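Local coordinates for phosphoglycerol transferase GacH (Streptococcus pyogenes MGAS5005, PDB 6DGM), which probably transfers glycerol phosphate onto the rhamnose polysaccharide of the cell wall through its manganese-binding sulfatase-family domain, which is related to lipoteichoic acid synthases, at residues 38-49 with 261-271; 110-118 with 146-155. All coordinates share one frame; numbering follows the deposited sequence.

Contact 1: 38-49 with 261-271. With MN (manganese (II) ion), chain C; 1GP (sn-glycerol-1-phosphate), chain D.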
loop_
_atom_site.group_PDB
_atom_site.type_symbol
_atom_site.label_atom_id
_atom_site.label_comp_id
_atom_site.label_asym_id
_atom_site.label_seq_id
_atom_site.Cartn_x
_atom_site.Cartn_y
_atom_site.Cartn_z
ATOM N N ASP A 38 5.615 9.591 -16.465
ATOM C CA ASP A 38 6.657 10.594 -16.278
ATOM C C ASP A 38 7.138 10.677 -14.834
ATOM O O ASP A 38 8.060 11.438 -14.542
ATOM C CB ASP A 38 6.163 11.983 -16.696
ATOM C CG ASP A 38 5.909 12.105 -18.176
ATOM O OD1 ASP A 38 6.527 11.365 -18.974
ATOM O OD2 ASP A 38 5.101 12.977 -18.537
ATOM N N GLN A 39 6.522 9.933 -13.928
ATOM C CA GLN A 39 6.862 9.949 -12.519
ATOM C C GLN A 39 7.532 8.626 -12.169
ATOM O O GLN A 39 7.069 7.555 -12.582
ATOM C CB GLN A 39 5.605 10.017 -11.629
ATOM C CG GLN A 39 4.379 10.638 -12.240
ATOM C CD GLN A 39 4.421 12.143 -12.219
ATOM O OE1 GLN A 39 4.945 12.748 -11.282
ATOM N NE2 GLN A 39 3.866 12.761 -13.255
ATOM N N THR A 40 8.585 8.690 -11.366
ATOM C CA THR A 40 9.073 7.504 -10.671
ATOM C C THR A 40 8.279 7.354 -9.382
ATOM O O THR A 40 8.047 8.326 -8.662
ATOM C CB THR A 40 10.570 7.616 -10.412
ATOM O OG1 THR A 40 11.250 7.326 -11.646
ATOM C CG2 THR A 40 11.050 6.669 -9.309
ATOM N N VAL A 41 7.809 6.147 -9.135
ATOM C CA VAL A 41 6.853 5.873 -8.072
ATOM C C VAL A 41 7.405 4.751 -7.208
ATOM O O VAL A 41 7.880 3.732 -7.732
ATOM C CB VAL A 41 5.470 5.508 -8.645
ATOM C CG1 VAL A 41 4.595 4.984 -7.548
ATOM C CG2 VAL A 41 4.850 6.749 -9.325
ATOM N N ILE A 42 7.361 4.956 -5.894
ATOM C CA ILE A 42 7.840 3.998 -4.904
ATOM C C ILE A 42 6.674 3.648 -3.987
ATOM O O ILE A 42 6.144 4.528 -3.302
ATOM C CB ILE A 42 9.003 4.572 -4.084
ATOM C CG1 ILE A 42 10.190 4.924 -4.989
ATOM C CG2 ILE A 42 9.414 3.567 -3.010
ATOM C CD1 ILE A 42 11.186 5.892 -4.352
ATOM N N TYR A 43 6.263 2.385 -3.986
ATOM C CA TYR A 43 5.278 1.888 -3.031
ATOM C C TYR A 43 6.063 1.272 -1.884
ATOM O O TYR A 43 6.797 0.304 -2.089
ATOM C CB TYR A 43 4.339 0.856 -3.655
ATOM C CG TYR A 43 3.177 1.416 -4.445
ATOM C CD1 TYR A 43 3.179 2.726 -4.905
ATOM C CD2 TYR A 43 2.081 0.623 -4.750
ATOM C CE1 TYR A 43 2.111 3.227 -5.640
ATOM C CE2 TYR A 43 1.013 1.115 -5.477
ATOM C CZ TYR A 43 1.028 2.407 -5.918
ATOM O OH TYR A 43 -0.043 2.905 -6.640
ATOM N N LEU A 44 5.948 1.859 -0.703
ATOM C CA LEU A 44 6.805 1.533 0.440
ATOM C C LEU A 44 5.897 0.989 1.535
ATOM O O LEU A 44 5.263 1.753 2.268
ATOM C CB LEU A 44 7.534 2.783 0.895
ATOM C CG LEU A 44 8.815 2.633 1.722
ATOM C CD1 LEU A 44 8.565 1.771 2.942
ATOM C CD2 LEU A 44 9.936 2.058 0.902
ATOM N N LEU A 45 5.798 -0.335 1.609
ATOM C CA LEU A 45 5.082 -1.022 2.678
ATOM C C LEU A 45 6.031 -1.079 3.864
ATOM O O LEU A 45 7.052 -1.767 3.814
ATOM C CB LEU A 45 4.662 -2.406 2.204
ATOM C CG LEU A 45 3.756 -3.229 3.132
ATOM C CD1 LEU A 45 3.194 -4.462 2.423
ATOM C CD2 LEU A 45 4.486 -3.641 4.432
ATOM N N SER A 46 5.705 -0.337 4.912
ATOM C CA SER A 46 6.528 -0.224 6.114
ATOM C C SER A 46 5.950 -1.207 7.135
ATOM O O SER A 46 4.926 -0.937 7.773
ATOM C CB SER A 46 6.509 1.214 6.618
ATOM O OG SER A 46 7.371 1.377 7.737
ATOM N N GLU A 47 6.591 -2.364 7.248
ATOM C CA GLU A 47 6.072 -3.482 8.019
ATOM C C GLU A 47 5.676 -3.067 9.422
ATOM O O GLU A 47 6.481 -2.527 10.177
ATOM C CB GLU A 47 7.163 -4.551 8.069
ATOM C CG GLU A 47 6.845 -5.776 8.946
ATOM C CD GLU A 47 5.544 -6.441 8.554
ATOM O OE1 GLU A 47 4.628 -6.458 9.396
ATOM O OE2 GLU A 47 5.440 -6.940 7.420
ATOM N N SER A 48 4.430 -3.339 9.759
ATOM C CA SER A 48 3.886 -3.170 11.099
ATOM C C SER A 48 3.913 -1.733 11.602
ATOM O O SER A 48 3.784 -1.514 12.808
ATOM C CB SER A 48 4.596 -4.095 12.099
ATOM O OG SER A 48 4.294 -5.449 11.840
ATOM N N LEU A 49 4.032 -0.734 10.734
ATOM C CA LEU A 49 4.125 0.644 11.203
ATOM C C LEU A 49 2.755 1.256 11.501
ATOM O O LEU A 49 1.902 1.389 10.620
ATOM C CB LEU A 49 4.889 1.507 10.199
ATOM C CG LEU A 49 5.078 2.945 10.702
ATOM C CD1 LEU A 49 6.469 3.435 10.385
ATOM C CD2 LEU A 49 4.026 3.888 10.131
ATOM N N LYS A 261 14.417 14.257 -10.796
ATOM C CA LYS A 261 13.409 13.391 -11.406
ATOM C C LYS A 261 12.167 13.520 -10.540
ATOM O O LYS A 261 12.295 13.495 -9.308
ATOM C CB LYS A 261 13.879 11.927 -11.382
ATOM C CG LYS A 261 12.843 10.917 -11.883
ATOM C CD LYS A 261 12.660 10.971 -13.406
ATOM C CE LYS A 261 11.476 10.111 -13.841
ATOM N NZ LYS A 261 11.271 10.165 -15.322
ATOM N N PRO A 262 10.965 13.655 -11.113
ATOM C CA PRO A 262 9.762 13.624 -10.265
ATOM C C PRO A 262 9.593 12.241 -9.649
ATOM O O PRO A 262 9.534 11.233 -10.363
ATOM C CB PRO A 262 8.614 13.976 -11.222
ATOM C CG PRO A 262 9.195 14.023 -12.584
ATOM C CD PRO A 262 10.673 14.029 -12.506
ATOM N N ILE A 263 9.528 12.190 -8.316
ATOM C CA ILE A 263 9.438 10.942 -7.563
ATOM C C ILE A 263 8.298 11.078 -6.564
ATOM O O ILE A 263 8.229 12.073 -5.838
ATOM C CB ILE A 263 10.762 10.647 -6.822
ATOM C CG1 ILE A 263 11.899 10.397 -7.823
ATOM C CG2 ILE A 263 10.599 9.461 -5.897
ATOM C CD1 ILE A 263 13.291 10.361 -7.197
ATOM N N THR A 264 7.418 10.075 -6.506
ATOM C CA THR A 264 6.351 10.055 -5.504
ATOM C C THR A 264 6.424 8.749 -4.728
ATOM O O THR A 264 6.635 7.687 -5.314
ATOM C CB THR A 264 4.968 10.261 -6.139
ATOM O OG1 THR A 264 4.913 11.558 -6.749
ATOM C CG2 THR A 264 3.861 10.201 -5.094
ATOM N N VAL A 265 6.297 8.856 -3.411
ATOM C CA VAL A 265 6.330 7.725 -2.490
ATOM C C VAL A 265 4.935 7.550 -1.901
ATOM O O VAL A 265 4.348 8.505 -1.375
ATOM C CB VAL A 265 7.338 7.960 -1.353
ATOM C CG1 VAL A 265 7.324 6.794 -0.378
ATOM C CG2 VAL A 265 8.757 8.201 -1.895
ATOM N N VAL A 266 4.415 6.328 -1.980
ATOM C CA VAL A 266 3.225 5.913 -1.248
ATOM C C VAL A 266 3.731 5.075 -0.078
ATOM O O VAL A 266 4.243 3.975 -0.278
ATOM C CB VAL A 266 2.269 5.103 -2.129
ATOM C CG1 VAL A 266 1.046 4.683 -1.328
ATOM C CG2 VAL A 266 1.858 5.894 -3.376
ATOM N N PHE A 267 3.631 5.612 1.133
ATOM C CA PHE A 267 4.210 5.022 2.334
ATOM C C PHE A 267 3.069 4.632 3.255
ATOM O O PHE A 267 2.191 5.448 3.529
ATOM C CB PHE A 267 5.073 6.089 3.022
ATOM C CG PHE A 267 5.774 5.614 4.255
ATOM C CD1 PHE A 267 5.116 5.615 5.474
ATOM C CD2 PHE A 267 7.095 5.195 4.201
ATOM C CE1 PHE A 267 5.752 5.186 6.623
ATOM C CE2 PHE A 267 7.744 4.764 5.365
ATOM C CZ PHE A 267 7.060 4.764 6.571
ATOM N N TYR A 268 3.095 3.400 3.771
ATOM C CA TYR A 268 1.992 2.961 4.611
ATOM C C TYR A 268 2.429 1.800 5.489
ATOM O O TYR A 268 3.268 0.986 5.094
ATOM C CB TYR A 268 0.761 2.546 3.772
ATOM C CG TYR A 268 0.962 1.276 2.968
ATOM C CD1 TYR A 268 1.688 1.283 1.782
ATOM C CD2 TYR A 268 0.411 0.065 3.396
ATOM C CE1 TYR A 268 1.864 0.128 1.044
ATOM C CE2 TYR A 268 0.586 -1.101 2.661
ATOM C CZ TYR A 268 1.303 -1.061 1.491
ATOM O OH TYR A 268 1.455 -2.222 0.770
ATOM N N GLY A 269 1.834 1.724 6.676
ATOM C CA GLY A 269 1.948 0.510 7.459
ATOM C C GLY A 269 0.896 -0.491 7.015
ATOM O O GLY A 269 -0.261 -0.150 6.744
ATOM N N ASP A 270 1.300 -1.766 6.942
ATOM C CA ASP A 270 0.381 -2.790 6.446
ATOM C C ASP A 270 -0.692 -3.169 7.463
ATOM O O ASP A 270 -1.822 -3.487 7.079
ATOM C CB ASP A 270 1.130 -4.015 5.919
ATOM C CG ASP A 270 2.110 -4.634 6.927
ATOM O OD1 ASP A 270 2.474 -3.993 7.938
ATOM O OD2 ASP A 270 2.510 -5.800 6.710
ATOM N N HIS A 271 -0.344 -3.209 8.751
ATOM C CA HIS A 271 -1.235 -3.590 9.839
ATOM C C HIS A 271 -0.520 -3.189 11.126
ATOM O O HIS A 271 0.686 -2.904 11.118
ATOM C CB HIS A 271 -1.498 -5.114 9.858
ATOM C CG HIS A 271 -0.239 -5.918 9.764
ATOM N ND1 HIS A 271 0.626 -6.069 10.830
ATOM C CD2 HIS A 271 0.337 -6.553 8.717
ATOM C CE1 HIS A 271 1.674 -6.776 10.441
ATOM N NE2 HIS A 271 1.523 -7.081 9.166
HETATM MN MN MN C . 3.233 -7.337 7.885
HETATM C C3 1GP D . 7.861 -11.754 5.330
HETATM O O3 1GP D . 6.385 -10.051 4.398
HETATM C C2 1GP D . 6.439 -11.253 5.194
HETATM O O2 1GP D . 8.390 -12.254 4.104
HETATM C C1 1GP D . 5.823 -10.997 6.561
HETATM O O1P 1GP D . 4.406 -10.826 6.446
HETATM O O2P 1GP D . 3.604 -9.452 8.577
HETATM O O3P 1GP D . 2.116 -11.200 7.292
HETATM O O4P 1GP D . 4.097 -11.954 8.699
HETATM P P 1GP D . 3.521 -10.814 7.805
HETATM O O HOH W 1 10.217 12.682 -15.979
HETATM O O HOH W 2 6.214 12.381 -9.005
#

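Contact 2: 110-118 with 146-155. With 1GP (sn-glycerol-1-phosphate), chain D.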
loop_
_atom_site.group_PDB
_atom_site.type_symbol
_atom_site.label_atom_id
_atom_site.label_comp_id
_atom_site.label_asym_id
_atom_site.label_seq_id
_atom_site.Cartn_x
_atom_site.Cartn_y
_atom_site.Cartn_z
ATOM N N SER A 110 -7.622 -16.734 1.961
ATOM C CA SER A 110 -6.646 -16.381 2.980
ATOM C C SER A 110 -5.521 -15.498 2.445
ATOM O O SER A 110 -5.210 -14.459 3.046
ATOM C CB SER A 110 -6.054 -17.654 3.589
ATOM O OG SER A 110 -5.125 -17.311 4.599
ATOM N N VAL A 111 -4.874 -15.899 1.357
ATOM C CA VAL A 111 -3.757 -15.138 0.799
ATOM C C VAL A 111 -4.006 -14.898 -0.682
ATOM O O VAL A 111 -4.063 -15.849 -1.470
ATOM C CB VAL A 111 -2.400 -15.834 1.036
ATOM C CG1 VAL A 111 -1.292 -15.079 0.317
ATOM C CG2 VAL A 111 -2.122 -15.925 2.533
ATOM N N LEU A 112 -4.147 -13.621 -1.055
ATOM C CA LEU A 112 -4.481 -13.260 -2.427
ATOM C C LEU A 112 -3.413 -13.706 -3.416
ATOM O O LEU A 112 -3.737 -14.174 -4.510
ATOM C CB LEU A 112 -4.708 -11.747 -2.506
ATOM C CG LEU A 112 -5.952 -11.323 -1.709
ATOM C CD1 LEU A 112 -5.947 -9.844 -1.401
ATOM C CD2 LEU A 112 -7.214 -11.699 -2.474
ATOM N N TYR A 113 -2.136 -13.582 -3.055
ATOM C CA TYR A 113 -1.074 -13.953 -3.970
ATOM C C TYR A 113 -1.068 -15.448 -4.283
ATOM O O TYR A 113 -0.527 -15.847 -5.323
ATOM C CB TYR A 113 0.293 -13.576 -3.367
ATOM C CG TYR A 113 0.768 -12.149 -3.579
ATOM C CD1 TYR A 113 0.137 -11.294 -4.471
ATOM C CD2 TYR A 113 1.877 -11.669 -2.894
ATOM C CE1 TYR A 113 0.586 -10.013 -4.681
ATOM C CE2 TYR A 113 2.343 -10.385 -3.097
ATOM C CZ TYR A 113 1.691 -9.552 -3.998
ATOM O OH TYR A 113 2.118 -8.262 -4.242
ATOM N N SER A 114 -1.621 -16.277 -3.401
ATOM C CA SER A 114 -1.673 -17.714 -3.620
ATOM C C SER A 114 -2.979 -18.181 -4.234
ATOM O O SER A 114 -2.974 -19.140 -5.006
ATOM C CB SER A 114 -1.507 -18.464 -2.296
ATOM O OG SER A 114 -0.235 -18.223 -1.721
ATOM N N GLU A 115 -4.099 -17.527 -3.909
ATOM C CA GLU A 115 -5.417 -18.022 -4.270
ATOM C C GLU A 115 -6.120 -17.229 -5.363
ATOM O O GLU A 115 -7.064 -17.752 -5.966
ATOM C CB GLU A 115 -6.332 -18.011 -3.044
ATOM C CG GLU A 115 -5.816 -18.894 -1.925
ATOM C CD GLU A 115 -6.623 -18.783 -0.666
ATOM O OE1 GLU A 115 -7.862 -18.929 -0.732
ATOM O OE2 GLU A 115 -6.024 -18.562 0.414
ATOM N N VAL A 116 -5.743 -15.973 -5.574
ATOM C CA VAL A 116 -6.408 -15.123 -6.560
ATOM C C VAL A 116 -5.446 -14.720 -7.683
ATOM O O VAL A 116 -5.760 -14.908 -8.864
ATOM C CB VAL A 116 -7.055 -13.887 -5.909
ATOM C CG1 VAL A 116 -7.594 -12.920 -6.994
ATOM C CG2 VAL A 116 -8.180 -14.288 -4.987
ATOM N N PHE A 117 -4.278 -14.199 -7.321
ATOM C CA PHE A 117 -3.338 -13.780 -8.366
ATOM C C PHE A 117 -3.115 -14.859 -9.420
ATOM O O PHE A 117 -3.182 -14.539 -10.617
ATOM C CB PHE A 117 -2.004 -13.294 -7.786
ATOM C CG PHE A 117 -1.066 -12.762 -8.841
ATOM C CD1 PHE A 117 -0.223 -13.615 -9.528
ATOM C CD2 PHE A 117 -1.077 -11.422 -9.165
ATOM C CE1 PHE A 117 0.617 -13.134 -10.516
ATOM C CE2 PHE A 117 -0.234 -10.928 -10.165
ATOM C CZ PHE A 117 0.604 -11.794 -10.835
ATOM N N PRO A 118 -2.850 -16.120 -9.068
ATOM C CA PRO A 118 -2.541 -17.117 -10.115
ATOM C C PRO A 118 -3.690 -17.382 -11.052
ATOM O O PRO A 118 -3.480 -17.917 -12.148
ATOM C CB PRO A 118 -2.167 -18.378 -9.325
ATOM C CG PRO A 118 -1.799 -17.863 -7.940
ATOM C CD PRO A 118 -2.654 -16.659 -7.705
ATOM N N PHE A 146 5.282 -15.903 0.636
ATOM C CA PHE A 146 4.002 -15.413 0.121
ATOM C C PHE A 146 3.945 -15.379 -1.397
ATOM O O PHE A 146 3.209 -14.586 -1.987
ATOM C CB PHE A 146 3.614 -14.085 0.764
ATOM C CG PHE A 146 3.299 -14.235 2.199
ATOM C CD1 PHE A 146 2.095 -14.818 2.596
ATOM C CD2 PHE A 146 4.241 -13.920 3.175
ATOM C CE1 PHE A 146 1.820 -15.021 3.950
ATOM C CE2 PHE A 146 3.967 -14.120 4.513
ATOM C CZ PHE A 146 2.756 -14.663 4.902
ATOM N N ASN A 147 4.683 -16.274 -2.039
ATOM C CA ASN A 147 4.659 -16.422 -3.493
ATOM C C ASN A 147 5.138 -15.170 -4.220
ATOM O O ASN A 147 4.829 -14.981 -5.386
ATOM C CB ASN A 147 3.247 -16.792 -3.980
ATOM C CG ASN A 147 3.246 -17.588 -5.264
ATOM O OD1 ASN A 147 4.179 -18.332 -5.548
ATOM N ND2 ASN A 147 2.153 -17.467 -6.040
ATOM N N ARG A 148 5.917 -14.297 -3.574
ATOM C CA ARG A 148 6.241 -13.022 -4.208
ATOM C C ARG A 148 7.072 -13.182 -5.482
ATOM O O ARG A 148 6.888 -12.431 -6.447
ATOM C CB ARG A 148 6.941 -12.083 -3.236
ATOM C CG ARG A 148 6.035 -11.538 -2.147
ATOM C CD ARG A 148 6.683 -10.365 -1.482
ATOM N NE ARG A 148 5.880 -9.821 -0.393
ATOM C CZ ARG A 148 5.990 -10.159 0.890
ATOM N NH1 ARG A 148 6.868 -11.077 1.308
ATOM N NH2 ARG A 148 5.184 -9.586 1.762
ATOM N N LYS A 149 8.003 -14.141 -5.508
ATOM C CA LYS A 149 8.870 -14.264 -6.671
ATOM C C LYS A 149 8.050 -14.583 -7.913
ATOM O O LYS A 149 8.287 -14.026 -8.991
ATOM C CB LYS A 149 9.911 -15.351 -6.430
ATOM C CG LYS A 149 10.974 -15.464 -7.505
ATOM C CD LYS A 149 11.844 -16.683 -7.267
ATOM C CE LYS A 149 12.877 -16.889 -8.358
ATOM N NZ LYS A 149 13.956 -15.893 -8.265
ATOM N N THR A 150 7.082 -15.486 -7.772
ATOM C CA THR A 150 6.197 -15.824 -8.878
ATOM C C THR A 150 5.374 -14.624 -9.305
ATOM O O THR A 150 5.210 -14.365 -10.504
ATOM C CB THR A 150 5.279 -16.955 -8.422
ATOM O OG1 THR A 150 6.081 -18.097 -8.134
ATOM C CG2 THR A 150 4.277 -17.280 -9.498
ATOM N N VAL A 151 4.861 -13.866 -8.337
ATOM C CA VAL A 151 4.036 -12.706 -8.651
ATOM C C VAL A 151 4.850 -11.672 -9.425
ATOM O O VAL A 151 4.446 -11.216 -10.498
ATOM C CB VAL A 151 3.464 -12.095 -7.364
ATOM C CG1 VAL A 151 2.789 -10.768 -7.640
ATOM C CG2 VAL A 151 2.497 -13.056 -6.713
ATOM N N TYR A 152 6.004 -11.272 -8.879
ATOM C CA TYR A 152 6.780 -10.226 -9.534
ATOM C C TYR A 152 7.354 -10.690 -10.863
ATOM O O TYR A 152 7.483 -9.878 -11.776
ATOM C CB TYR A 152 7.841 -9.636 -8.588
ATOM C CG TYR A 152 7.187 -8.777 -7.530
ATOM C CD1 TYR A 152 6.599 -7.560 -7.868
ATOM C CD2 TYR A 152 7.118 -9.196 -6.203
ATOM C CE1 TYR A 152 5.982 -6.778 -6.912
ATOM C CE2 TYR A 152 6.487 -8.424 -5.246
ATOM C CZ TYR A 152 5.911 -7.211 -5.618
ATOM O OH TYR A 152 5.270 -6.411 -4.707
ATOM N N SER A 153 7.690 -11.973 -10.994
ATOM C CA SER A 153 8.101 -12.518 -12.282
ATOM C C SER A 153 6.975 -12.416 -13.308
ATOM O O SER A 153 7.191 -11.998 -14.450
ATOM C CB SER A 153 8.564 -13.962 -12.110
ATOM O OG SER A 153 8.875 -14.529 -13.375
ATOM N N ASN A 154 5.761 -12.790 -12.914
ATOM C CA ASN A 154 4.651 -12.718 -13.859
ATOM C C ASN A 154 4.229 -11.291 -14.156
ATOM O O ASN A 154 3.619 -11.050 -15.208
ATOM C CB ASN A 154 3.484 -13.538 -13.352
ATOM C CG ASN A 154 3.652 -14.999 -13.654
ATOM O OD1 ASN A 154 3.862 -15.387 -14.807
ATOM N ND2 ASN A 154 3.603 -15.816 -12.632
ATOM N N LEU A 155 4.541 -10.354 -13.266
ATOM C CA LEU A 155 4.359 -8.932 -13.526
ATOM C C LEU A 155 5.530 -8.341 -14.296
ATOM O O LEU A 155 5.564 -7.131 -14.504
ATOM C CB LEU A 155 4.150 -8.163 -12.223
ATOM C CG LEU A 155 2.832 -8.436 -11.493
ATOM C CD1 LEU A 155 2.734 -7.643 -10.205
ATOM C CD2 LEU A 155 1.637 -8.153 -12.405
HETATM C C3 1GP D . 7.861 -11.754 5.330
HETATM O O3 1GP D . 6.385 -10.051 4.398
HETATM C C2 1GP D . 6.439 -11.253 5.194
HETATM O O2 1GP D . 8.390 -12.254 4.104
HETATM C C1 1GP D . 5.823 -10.997 6.561
HETATM O O1P 1GP D . 4.406 -10.826 6.446
HETATM O O2P 1GP D . 3.604 -9.452 8.577
HETATM O O3P 1GP D . 2.116 -11.200 7.292
HETATM O O4P 1GP D . 4.097 -11.954 8.699
HETATM P P 1GP D . 3.521 -10.814 7.805
#

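Contact 1: 38-49 with 261-271
Two central parallel strands of the mixed sheet, 40-46 and 263-269, run side by side here and carry manganese ligands just beyond their C-terminal ends. Seven backbone hydrogen bonds join them, from Thr-40 N to the carbonyl of Pro-262 through to Ser-46 N, which meets Tyr-268 O at 2.8 Å. On one face Ile-42 CD1 lies against Ile-263 CG2, and Leu-44 runs alongside Phe-267, whose ring tip reaches on to Ser-46 CB; helix 182-192 covers this side. On the other face Val-266 CG2 packs 3.5 Å from Tyr-43 CE1. The first torsion of Tyr-268 sets CG between its own N and carbonyl carbon (chi1 69°), which swings the ring across Leu-45, and CA of Leu-45 sits over one ring face in a CH-pi contact. Helices 89-98 and 314-321 cover this second face.

Past the strands, the type II turn from Ser-46 to Leu-49 brings Glu-47 round to the metal. Gly-269, lacking a side chain, lets its CA lie 3.3 Å from Leu-49 O. Both carboxylate oxygens of Glu-47 bind manganese, OE1 at 2.2 Å, alongside Asp-270 OD2 and His-271 NE2. Thr-89 and the phosphate oxygen O2P of sn-glycerol-1-phosphate complete the shell. Asp-270 divides its work: while OD2 holds the ion, OD1 takes the N-H of Ser-48 on its syn side at 2.8 Å, nearly straight at 166°, tying the carboxylate to the turn. Ser-48 OG in turn donates to the anti lone pair of Glu-47 OE1 (2.7 Å), adding to the two metal bonds that hold that carboxylate in place. Metal ligands gathered at the C-terminal ends of parallel strands are typical of the alkaline phosphatase superfamily, to which sulfatases and lipoteichoic acid synthases belong.

Contact 2: 110-118 with 146-155
Val-151 wedges between two aromatic rings of segment 110-118 in the closely packed part of the contact. Each methyl serves its own ring: CG2 stands over one face of Tyr-113, 3.9 Å from the ring centroid, and CG1 over one face of Phe-117, 4.0 Å from that centroid. A beta-branched valine suits the place because it offers a branch to each. Phe-117, with CG anti to its backbone N (chi1 -176°), extends toward helix 148-154, and its edge meets Asn-154 CB and Leu-155 CD2. The Tyr-113 ring has the carbonyl oxygen of Phe-146 at its edge, 3.3 Å from CD2, while Arg-148 CG lies 4.0 Å from CE2.

Helix 112-115 with the 3-10 turn after it thus meets helix 148-154 and its flanking residues beside the sn-glycerol-1-phosphate pocket of the sulfatase-type domain. From the first turn of its helix Arg-148 extends its chain to the ligand: NH2 donates to O3 at 2.9 Å, and NH1 adds weak bonds to O2 and O3. Glu-93 is a second-shell residue, pairing with Arg-148 NE and hydrogen-bonded as well to the hydroxyls of Tyr-113 and Tyr-152, so that the aromatic core and the ligand-holding arginine share one carboxylate.

Packing is sparser toward the solvent side. There Val-111 CG1 approaches the edge of the Phe-146 ring at 4.1 Å, while the CE2 side of that ring borders the ligand, and Ser-114 and Pro-118 barely touch Asn-147. The amide of Asn-147 nevertheless makes a bond across: ND2 reaches the carbonyl oxygen of Tyr-113 at 3.2 Å, in the plane of its own amide but above that of the carbonyl.

From the N terminus the chain first lays down strand 40-46, then passes through helix 89-98 to segment 110-118. Contact 2 closes a short loop when the chain, after strand 135-139, returns as helix 148-154. Only much later, beyond strand 200-204 and the long helix 229-257, does strand 263-269 come back beside 40-46 and close the wide loop of contact 1, within which contact 2 lies entire. Contact 1 joins neighbouring strands in the middle of the sheet; contact 2 joins two helices at its flank. Their centres are 20 Å apart and they do not touch, yet both reach sn-glycerol-1-phosphate, one at its phosphate and the other at its glycerol hydroxyls.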